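Long-range contacts in putative sporulation-specific glycosylase YdhD (Bacillus subtilis subsp. subtilis str. 168, PDB 3CZ8), which probably hydrolyses glycosidic bonds in a polysaccharide during sporulation, using the family 18 glycosyl hydrolase domain seen here: residues Thr68-Ile73 with Gly114-Phe119; Leu148-Pro153 with Ala173-Met178; Pro197-Arg202 with Ala261-Pro266. The protein carries 1 engineered substitution. One frame throughout, in Å; residues are numbered along the deposited sequence. Where two conformers were deposited one is given.

Contact 1 (Thr68-Ile73 with Gly114-Phe119)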
loop_
_atom_site.group_PDB
_atom_site.type_symbol
_atom_site.label_atom_id
_atom_site.label_comp_id
_atom_site.label_asym_id
_atom_site.label_seq_id
_atom_site.Cartn_x
_atom_site.Cartn_y
_atom_site.Cartn_z
ATOM N N THR A 68 -15.763 -9.881 9.768
ATOM C CA THR A 68 -15.776 -9.190 11.071
ATOM C C THR A 68 -14.815 -7.994 11.120
ATOM O O THR A 68 -13.614 -8.166 10.940
ATOM C CB THR A 68 -15.418 -10.146 12.243
ATOM O OG1 THR A 68 -16.137 -11.376 12.116
ATOM C CG2 THR A 68 -15.746 -9.507 13.585
ATOM N N PRO A 69 -15.339 -6.778 11.363
ATOM C CA PRO A 69 -14.433 -5.656 11.601
ATOM C C PRO A 69 -13.874 -5.643 13.027
ATOM O O PRO A 69 -14.630 -5.651 14.007
ATOM C CB PRO A 69 -15.311 -4.430 11.346
ATOM C CG PRO A 69 -16.696 -4.879 11.631
ATOM C CD PRO A 69 -16.755 -6.366 11.398
ATOM N N LEU A 70 -12.551 -5.618 13.134
ATOM C CA LEU A 70 -11.882 -5.560 14.426
ATOM C C LEU A 70 -11.172 -4.229 14.591
ATOM O O LEU A 70 -10.597 -3.713 13.641
ATOM C CB LEU A 70 -10.889 -6.723 14.574
ATOM C CG LEU A 70 -11.378 -8.158 14.323
ATOM C CD1 LEU A 70 -10.214 -9.147 14.340
ATOM C CD2 LEU A 70 -12.424 -8.582 15.331
ATOM N N ALA A 71 -11.238 -3.669 15.794
ATOM C CA ALA A 71 -10.504 -2.455 16.129
ATOM C C ALA A 71 -9.093 -2.807 16.576
ATOM O O ALA A 71 -8.909 -3.619 17.481
ATOM C CB ALA A 71 -11.217 -1.698 17.240
ATOM N N THR A 72 -8.089 -2.193 15.959
ATOM C CA THR A 72 -6.718 -2.415 16.397
ATOM C C THR A 72 -6.348 -1.403 17.474
ATOM O O THR A 72 -6.490 -0.195 17.285
ATOM C CB THR A 72 -5.715 -2.374 15.231
ATOM O OG1 THR A 72 -6.162 -3.261 14.205
ATOM C CG2 THR A 72 -4.332 -2.809 15.685
ATOM N N ILE A 73 -5.881 -1.925 18.602
ATOM C CA ILE A 73 -5.483 -1.122 19.740
ATOM C C ILE A 73 -3.969 -1.255 19.893
ATOM O O ILE A 73 -3.450 -2.365 20.032
ATOM C CB ILE A 73 -6.216 -1.572 21.048
ATOM C CG1 ILE A 73 -7.695 -1.907 20.790
ATOM C CG2 ILE A 73 -6.052 -0.533 22.160
ATOM C CD1 ILE A 73 -8.575 -0.732 20.330
ATOM N N GLY A 114 -15.081 -6.969 17.555
ATOM C CA GLY A 114 -13.997 -7.399 18.427
ATOM C C GLY A 114 -12.771 -6.515 18.307
ATOM O O GLY A 114 -12.849 -5.413 17.754
ATOM N N VAL A 115 -11.649 -6.980 18.851
ATOM C CA VAL A 115 -10.398 -6.226 18.766
ATOM C C VAL A 115 -9.197 -7.036 18.307
ATOM O O VAL A 115 -9.221 -8.271 18.266
ATOM C CB VAL A 115 -10.000 -5.522 20.099
ATOM C CG1 VAL A 115 -10.960 -4.412 20.444
ATOM C CG2 VAL A 115 -9.873 -6.517 21.229
ATOM N N THR A 116 -8.148 -6.299 17.966
ATOM C CA THR A 116 -6.818 -6.844 17.758
ATOM C C THR A 116 -5.891 -6.020 18.624
ATOM O O THR A 116 -5.724 -4.822 18.404
ATOM C CB THR A 116 -6.388 -6.798 16.282
ATOM O OG1 THR A 116 -7.312 -7.566 15.509
ATOM C CG2 THR A 116 -4.987 -7.382 16.103
ATOM N N ILE A 117 -5.333 -6.647 19.651
ATOM C CA ILE A 117 -4.352 -5.969 20.480
ATOM C C ILE A 117 -3.029 -6.034 19.725
ATOM O O ILE A 117 -2.547 -7.118 19.383
ATOM C CB ILE A 117 -4.238 -6.598 21.899
ATOM C CG1 ILE A 117 -5.527 -6.376 22.712
ATOM C CG2 ILE A 117 -3.042 -6.035 22.640
ATOM C CD1 ILE A 117 -5.849 -4.891 23.024
ATOM N N ASP A 118 -2.477 -4.865 19.423
ATOM C CA ASP A 118 -1.180 -4.769 18.775
ATOM C C ASP A 118 -0.276 -3.949 19.690
ATOM O O ASP A 118 0.046 -2.798 19.408
ATOM C CB ASP A 118 -1.321 -4.153 17.374
ATOM C CG ASP A 118 0.005 -4.062 16.618
ATOM O OD1 ASP A 118 0.931 -4.842 16.914
ATOM O OD2 ASP A 118 0.116 -3.202 15.719
ATOM N N PHE A 119 0.104 -4.553 20.812
ATOM C CA PHE A 119 1.051 -3.920 21.713
ATOM C C PHE A 119 2.433 -4.451 21.387
ATOM O O PHE A 119 2.698 -5.649 21.502
ATOM C CB PHE A 119 0.716 -4.156 23.200
ATOM C CG PHE A 119 -0.543 -3.464 23.678
ATOM C CD1 PHE A 119 -1.217 -2.539 22.880
ATOM C CD2 PHE A 119 -1.038 -3.726 24.955
ATOM C CE1 PHE A 119 -2.372 -1.906 23.331
ATOM C CE2 PHE A 119 -2.191 -3.089 25.424
ATOM C CZ PHE A 119 -2.858 -2.177 24.608
#
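CG of Leu-70 (chi1 -52°) and OG1 of Thr-116 (chi1 -60°) each stand anti to the carbonyl carbon, and chi2 of Leu-70 (173°) places CD1. The two side chains cross at about a right angle, with Leu-70 CD1 3.5 Å from Thr-116 OG1. Leu-70 CD2 lies over Gly-114, 3.7 Å from its CA. The backbone angles of Gly-114 alone call for glycine, as a CB would jam against the preceding carbonyl O; Leu-70 CD2 would crowd it too. An alanine in place of Leu-70 would probably open a gap above Gly-114. Thr-116 OG1 is hydrogen-bonded to Thr-149 and Ser-37. Thr-72 lies beside Thr-116, and its CG2 reaches Asp-118 CB at 3.7 Å.

On the other face, Ile-73 CB packs on Ile-117 CD1 at 3.9 Å, and Ile-73 CG1 approaches Val-115 CG1 at 4.1 Å. Helices 93-110 and 127-143 cover this side. The last of four backbone bonds runs from Asp-118 N to Ile-73 O (2.8 Å), nearly along the C=O axis.

These are neighbouring parallel strands of the TIM barrel. Strand 114-118 leads into the predicted proton donor Glu-120. The family 18 DxxDxDxE motif here keeps only its last two acids, with Thr-116 at the middle aspartate position.

Contact 2 (Leu148-Pro153 with Ala173-Met178)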
loop_
_atom_site.group_PDB
_atom_site.type_symbol
_atom_site.label_atom_id
_atom_site.label_comp_id
_atom_site.label_asym_id
_atom_site.label_seq_id
_atom_site.Cartn_x
_atom_site.Cartn_y
_atom_site.Cartn_z
ATOM N N LEU A 148 -11.599 -11.629 20.853
ATOM C CA LEU A 148 -10.298 -11.097 21.255
ATOM C C LEU A 148 -9.196 -11.725 20.424
ATOM O O LEU A 148 -9.011 -12.939 20.435
ATOM C CB LEU A 148 -10.039 -11.301 22.756
ATOM C CG LEU A 148 -8.682 -10.837 23.313
ATOM C CD1 LEU A 148 -8.411 -9.381 23.024
ATOM C CD2 LEU A 148 -8.572 -11.094 24.800
ATOM N N THR A 149 -8.485 -10.886 19.673
ATOM C CA THR A 149 -7.341 -11.332 18.886
ATOM C C THR A 149 -6.129 -10.479 19.248
ATOM O O THR A 149 -6.276 -9.398 19.808
ATOM C CB THR A 149 -7.597 -11.274 17.351
ATOM O OG1 THR A 149 -7.614 -9.911 16.912
ATOM C CG2 THR A 149 -8.915 -11.940 16.972
ATOM N N ILE A 150 -4.936 -10.977 18.934
ATOM C CA ILE A 150 -3.698 -10.303 19.302
ATOM C C ILE A 150 -2.638 -10.482 18.214
ATOM O O ILE A 150 -2.526 -11.552 17.605
ATOM C CB ILE A 150 -3.174 -10.790 20.685
ATOM C CG1 ILE A 150 -1.901 -10.038 21.093
ATOM C CG2 ILE A 150 -2.964 -12.315 20.690
ATOM C CD1 ILE A 150 -1.466 -10.270 22.515
ATOM N N ALA A 151 -1.893 -9.412 17.943
ATOM C CA ALA A 151 -0.731 -9.489 17.070
ATOM C C ALA A 151 0.499 -9.645 17.959
ATOM O O ALA A 151 0.753 -8.803 18.821
ATOM C CB ALA A 151 -0.631 -8.238 16.198
ATOM N N VAL A 152 1.229 -10.745 17.771
ATOM C CA VAL A 152 2.470 -11.013 18.513
ATOM C C VAL A 152 3.645 -11.197 17.545
ATOM O O VAL A 152 3.444 -11.610 16.397
ATOM C CB VAL A 152 2.364 -12.267 19.467
ATOM C CG1 VAL A 152 1.330 -12.052 20.565
ATOM C CG2 VAL A 152 2.079 -13.545 18.692
ATOM N N PRO A 153 4.879 -10.877 17.991
ATOM C CA PRO A 153 6.028 -11.205 17.145
ATOM C C PRO A 153 6.309 -12.706 17.164
ATOM O O PRO A 153 5.972 -13.386 18.136
ATOM C CB PRO A 153 7.190 -10.440 17.801
ATOM C CG PRO A 153 6.573 -9.552 18.835
ATOM C CD PRO A 153 5.292 -10.197 19.230
ATOM N N ALA A 173 -4.169 -19.044 25.858
ATOM C CA ALA A 173 -5.237 -19.504 26.742
ATOM C C ALA A 173 -6.362 -18.481 26.884
ATOM O O ALA A 173 -7.513 -18.852 27.119
ATOM C CB ALA A 173 -4.670 -19.862 28.118
ATOM N N VAL A 174 -6.033 -17.196 26.753
ATOM C CA VAL A 174 -7.023 -16.140 26.992
ATOM C C VAL A 174 -7.575 -15.443 25.738
ATOM O O VAL A 174 -8.638 -14.829 25.801
ATOM C CB VAL A 174 -6.535 -15.086 28.023
ATOM C CG1 VAL A 174 -6.221 -15.754 29.344
ATOM C CG2 VAL A 174 -5.318 -14.335 27.506
ATOM N N VAL A 175 -6.867 -15.521 24.612
ATOM C CA VAL A 175 -7.365 -14.900 23.382
ATOM C C VAL A 175 -8.134 -15.913 22.538
ATOM O O VAL A 175 -7.964 -17.125 22.699
ATOM C CB VAL A 175 -6.245 -14.210 22.537
ATOM C CG1 VAL A 175 -5.514 -13.142 23.363
ATOM C CG2 VAL A 175 -5.274 -15.237 21.934
ATOM N N ASN A 176 -8.991 -15.413 21.654
ATOM C CA ASN A 176 -9.703 -16.277 20.727
ATOM C C ASN A 176 -8.763 -16.679 19.601
ATOM O O ASN A 176 -8.764 -17.829 19.174
ATOM C CB ASN A 176 -10.950 -15.578 20.164
ATOM C CG ASN A 176 -11.992 -15.285 21.229
ATOM O OD1 ASN A 176 -12.043 -14.185 21.781
ATOM N ND2 ASN A 176 -12.823 -16.277 21.532
ATOM N N TYR A 177 -7.974 -15.716 19.115
ATOM C CA TYR A 177 -7.045 -15.953 18.007
ATOM C C TYR A 177 -5.709 -15.232 18.184
ATOM O O TYR A 177 -5.646 -14.133 18.728
ATOM C CB TYR A 177 -7.683 -15.578 16.653
ATOM C CG TYR A 177 -8.912 -16.400 16.303
ATOM C CD1 TYR A 177 -8.795 -17.662 15.732
ATOM C CD2 TYR A 177 -10.193 -15.909 16.560
ATOM C CE1 TYR A 177 -9.927 -18.421 15.426
ATOM C CE2 TYR A 177 -11.322 -16.654 16.264
ATOM C CZ TYR A 177 -11.185 -17.905 15.695
ATOM O OH TYR A 177 -12.316 -18.635 15.405
ATOM N N MET A 178 -4.642 -15.860 17.703
ATOM C CA MET A 178 -3.301 -15.298 17.804
ATOM C C MET A 178 -2.769 -15.063 16.402
ATOM O O MET A 178 -2.641 -16.007 15.614
ATOM C CB MET A 178 -2.387 -16.250 18.591
ATOM C CG MET A 178 -0.942 -15.790 18.800
ATOM S SD MET A 178 0.089 -16.971 19.734
ATOM C CE MET A 178 -0.782 -16.964 21.274
#
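Val-175 sits at the apolar centre, with its CG1 between Leu-148 and Ile-150. This methyl is 3.9 Å from Leu-148 CG and 3.8 Å from Ile-150 CG2. Both partners cross Val-175 at about a right angle. CG of Leu-148 is anti to the backbone N (chi1 178°), which sets the branch beside Val-175. Leu-148 CD2 also touches the carbonyl oxygen of Val-174. Further along, Val-152 CG2 meets Met-178 CG at 3.8 Å, again crosswise.

On the face of Thr-149 and Tyr-177 the packing is lighter. Thr-149 CG2 lies 3.9 Å from Tyr-177 CB and comes to the edge of the ring, near its plane. The tyrosine ring then leads away from Thr-149, and its OH is hydrogen-bonded to Arg-215.

The polar edge lies at Leu-148. Its backbone O accepts two bonds, from Asn-176 N (2.8 Å) and from Tyr-177 N (3.2 Å), both in the carbonyl plane. The first is the more bent at hydrogen, 141° against 157°. Asn-176 CG is anti to its carbonyl carbon, and OD1 takes the N-H of Leu-148 at 2.8 Å. The asparagine side chain thus extends the backbone pairing where the loop has not yet become strand. Ile-150 N continues the parallel ladder to Tyr-177 O.

The contact belongs to the beta-alpha-beta unit of strand 147-153, helix 168-174 and strand 177-181. Leu-148 and Ile-150 also pack on helix 127-143. Ile-150, Val-152 and Met-178 touch helix 168-174. On its other edge, strand 147-153 pairs with strand 114-118.

Contact 3 (Pro197-Arg202 with Ala261-Pro266)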
loop_
_atom_site.group_PDB
_atom_site.type_symbol
_atom_site.label_atom_id
_atom_site.label_comp_id
_atom_site.label_asym_id
_atom_site.label_seq_id
_atom_site.Cartn_x
_atom_site.Cartn_y
_atom_site.Cartn_z
ATOM N N PRO A 197 12.100 -16.560 6.347
ATOM C CA PRO A 197 12.588 -17.852 5.870
ATOM C C PRO A 197 11.704 -18.982 6.385
ATOM O O PRO A 197 11.273 -18.950 7.545
ATOM C CB PRO A 197 14.002 -17.939 6.456
ATOM C CG PRO A 197 14.019 -17.005 7.602
ATOM C CD PRO A 197 13.049 -15.915 7.278
ATOM N N ILE A 198 11.419 -19.951 5.517
ATOM C CA ILE A 198 10.476 -21.034 5.817
ATOM C C ILE A 198 10.984 -21.941 6.950
ATOM O O ILE A 198 10.194 -22.578 7.655
ATOM C CB ILE A 198 10.109 -21.833 4.528
ATOM C CG1 ILE A 198 8.678 -22.397 4.607
ATOM C CG2 ILE A 198 11.180 -22.887 4.192
ATOM C CD1 ILE A 198 8.590 -23.877 4.928
ATOM N N THR A 199 12.305 -21.948 7.129
ATOM C CA THR A 199 12.978 -22.665 8.199
ATOM C C THR A 199 12.614 -22.082 9.569
ATOM O O THR A 199 12.338 -22.822 10.511
ATOM C CB THR A 199 14.518 -22.656 7.995
ATOM O OG1 THR A 199 14.970 -21.316 7.752
ATOM C CG2 THR A 199 14.908 -23.528 6.807
ATOM N N GLU A 200 12.585 -20.757 9.666
ATOM C CA GLU A 200 12.238 -20.104 10.923
ATOM C C GLU A 200 10.727 -20.091 11.199
ATOM O O GLU A 200 10.307 -20.048 12.356
ATOM C CB GLU A 200 12.830 -18.694 10.983
ATOM C CG GLU A 200 14.355 -18.633 10.980
ATOM C CD GLU A 200 15.005 -19.412 12.122
ATOM O OE1 GLU A 200 14.589 -19.247 13.293
ATOM O OE2 GLU A 200 15.944 -20.186 11.840
ATOM N N ILE A 201 9.927 -20.128 10.133
ATOM C CA ILE A 201 8.469 -20.240 10.231
ATOM C C ILE A 201 8.098 -21.610 10.804
ATOM O O ILE A 201 7.238 -21.707 11.687
ATOM C CB ILE A 201 7.787 -19.995 8.847
ATOM C CG1 ILE A 201 7.917 -18.524 8.441
ATOM C CG2 ILE A 201 6.304 -20.395 8.848
ATOM C CD1 ILE A 201 7.622 -18.284 6.985
ATOM N N ARG A 202 8.770 -22.645 10.297
ATOM C CA ARG A 202 8.670 -24.023 10.796
ATOM C C ARG A 202 8.906 -24.084 12.303
ATOM O O ARG A 202 8.074 -24.609 13.042
ATOM C CB ARG A 202 9.692 -24.909 10.076
ATOM C CG ARG A 202 9.786 -26.354 10.573
ATOM C CD ARG A 202 8.957 -27.292 9.719
ATOM N NE ARG A 202 9.373 -27.253 8.320
ATOM C CZ ARG A 202 8.644 -27.704 7.302
ATOM N NH1 ARG A 202 7.444 -28.239 7.516
ATOM N NH2 ARG A 202 9.118 -27.612 6.064
ATOM N N ALA A 261 16.654 -22.227 -2.006
ATOM C CA ALA A 261 16.026 -23.523 -1.777
ATOM C C ALA A 261 15.822 -23.764 -0.283
ATOM O O ALA A 261 14.768 -24.252 0.134
ATOM C CB ALA A 261 16.863 -24.637 -2.393
ATOM N N GLU A 262 16.839 -23.403 0.501
ATOM C CA GLU A 262 16.826 -23.530 1.957
ATOM C C GLU A 262 15.745 -22.650 2.585
ATOM O O GLU A 262 14.942 -23.117 3.397
ATOM C CB GLU A 262 18.204 -23.159 2.522
ATOM C CG GLU A 262 18.360 -23.340 4.033
ATOM C CD GLU A 262 19.618 -22.680 4.589
ATOM O OE1 GLU A 262 19.645 -22.377 5.801
ATOM O OE2 GLU A 262 20.580 -22.460 3.822
ATOM N N TYR A 263 15.716 -21.386 2.175
ATOM C CA TYR A 263 14.857 -20.389 2.796
ATOM C C TYR A 263 13.456 -20.305 2.192
ATOM O O TYR A 263 12.536 -19.805 2.847
ATOM C CB TYR A 263 15.530 -19.013 2.760
ATOM C CG TYR A 263 16.857 -18.931 3.495
ATOM C CD1 TYR A 263 17.957 -18.303 2.911
ATOM C CD2 TYR A 263 17.009 -19.469 4.774
ATOM C CE1 TYR A 263 19.172 -18.208 3.577
ATOM C CE2 TYR A 263 18.222 -19.385 5.448
ATOM C CZ TYR A 263 19.299 -18.755 4.843
ATOM O OH TYR A 263 20.504 -18.669 5.502
ATOM N N GLN A 264 13.303 -20.808 0.963
ATOM C CA GLN A 264 12.081 -20.635 0.151
ATOM C C GLN A 264 11.683 -19.153 0.056
ATOM O O GLN A 264 10.543 -18.771 0.346
ATOM C CB GLN A 264 10.922 -21.516 0.647
ATOM C CG GLN A 264 11.165 -23.018 0.522
ATOM C CD GLN A 264 11.170 -23.507 -0.910
ATOM O OE1 GLN A 264 10.209 -23.300 -1.653
ATOM N NE2 GLN A 264 12.252 -24.176 -1.303
ATOM N N SER A 265 12.661 -18.333 -0.322
ATOM C CA SER A 265 12.517 -16.884 -0.387
ATOM C C SER A 265 13.202 -16.368 -1.650
ATOM O O SER A 265 14.333 -16.774 -1.946
ATOM C CB SER A 265 13.145 -16.233 0.848
ATOM O OG SER A 265 12.570 -16.735 2.041
ATOM N N PRO A 266 12.516 -15.491 -2.414
ATOM C CA PRO A 266 13.164 -14.907 -3.586
ATOM C C PRO A 266 14.148 -13.805 -3.217
ATOM O O PRO A 266 13.960 -13.102 -2.217
ATOM C CB PRO A 266 11.994 -14.338 -4.390
ATOM C CG PRO A 266 10.958 -14.027 -3.382
ATOM C CD PRO A 266 11.127 -15.018 -2.264
#
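Pro-197 lays its CB against the ring of Tyr-263, 3.8 Å from CD2, with an oblique approach. Thr-199 comes to the same ring at its edge. Its OG1 lies near the ring plane, 4.1 Å from CD2. Thr-199 CG2 stands anti to its carbonyl carbon, beside the backbone N, and meets the carbonyl O of Glu-262 at 3.4 Å.

The one hydrogen bond between the segments runs from Ile-198 N to Tyr-263 O, 2.9 Å long and almost straight at 173°. The donor is tilted from the carbonyl plane. Pro-197 is at the N-cap position of helix 198-208, and so Ile-198 N belongs to the first turn, where backbone N-H groups lack acceptors within the helix. The turn carrying Tyr-263 supplies one.

Ile-198 and Gln-264 lie side by side, pointing the same way. Ile-198 CG2 touches Gln-264 CG at 3.7 Å. Gln-264 has a left-handed backbone (phi 52°, psi 51°), and its bent side chain turns back to bond the carbonyl O of Ala-261 through NE2 at 2.9 Å. Gln-264 OE1 is taken by Tyr-259, which fixes the amide at both polar atoms.

The turn connects strands 258-260 and 265-271. Their five-stranded antiparallel sheet and helix 243-252 lie between barrel strand 217-220 and helix 285-297, consistent with the alpha+beta insertion of many family 18 chitinases.

Overall arrangement
The contacts follow in series along the chain, all within the family 18 domain. Contacts 1 and 2 belong to the same barrel wall, with centres about 10 Å apart. Strands 114-118 and 147-153 are neighbours there, so strands 68-77, 114-118, 147-153 and 177-181 form a continuous parallel run. Contact 3 lies farther out. Its centre is about 29 Å from that of contact 1 and about 25 Å from that of contact 2, without touch. Helix 198-208 follows strand 177-181 in the chain, and its N-terminal end touches the turn before strand 265-271. Contact 1 leads to the predicted catalytic residue, whereas contact 3 is where a barrel helix meets the antiparallel sheet's turn, away from that site.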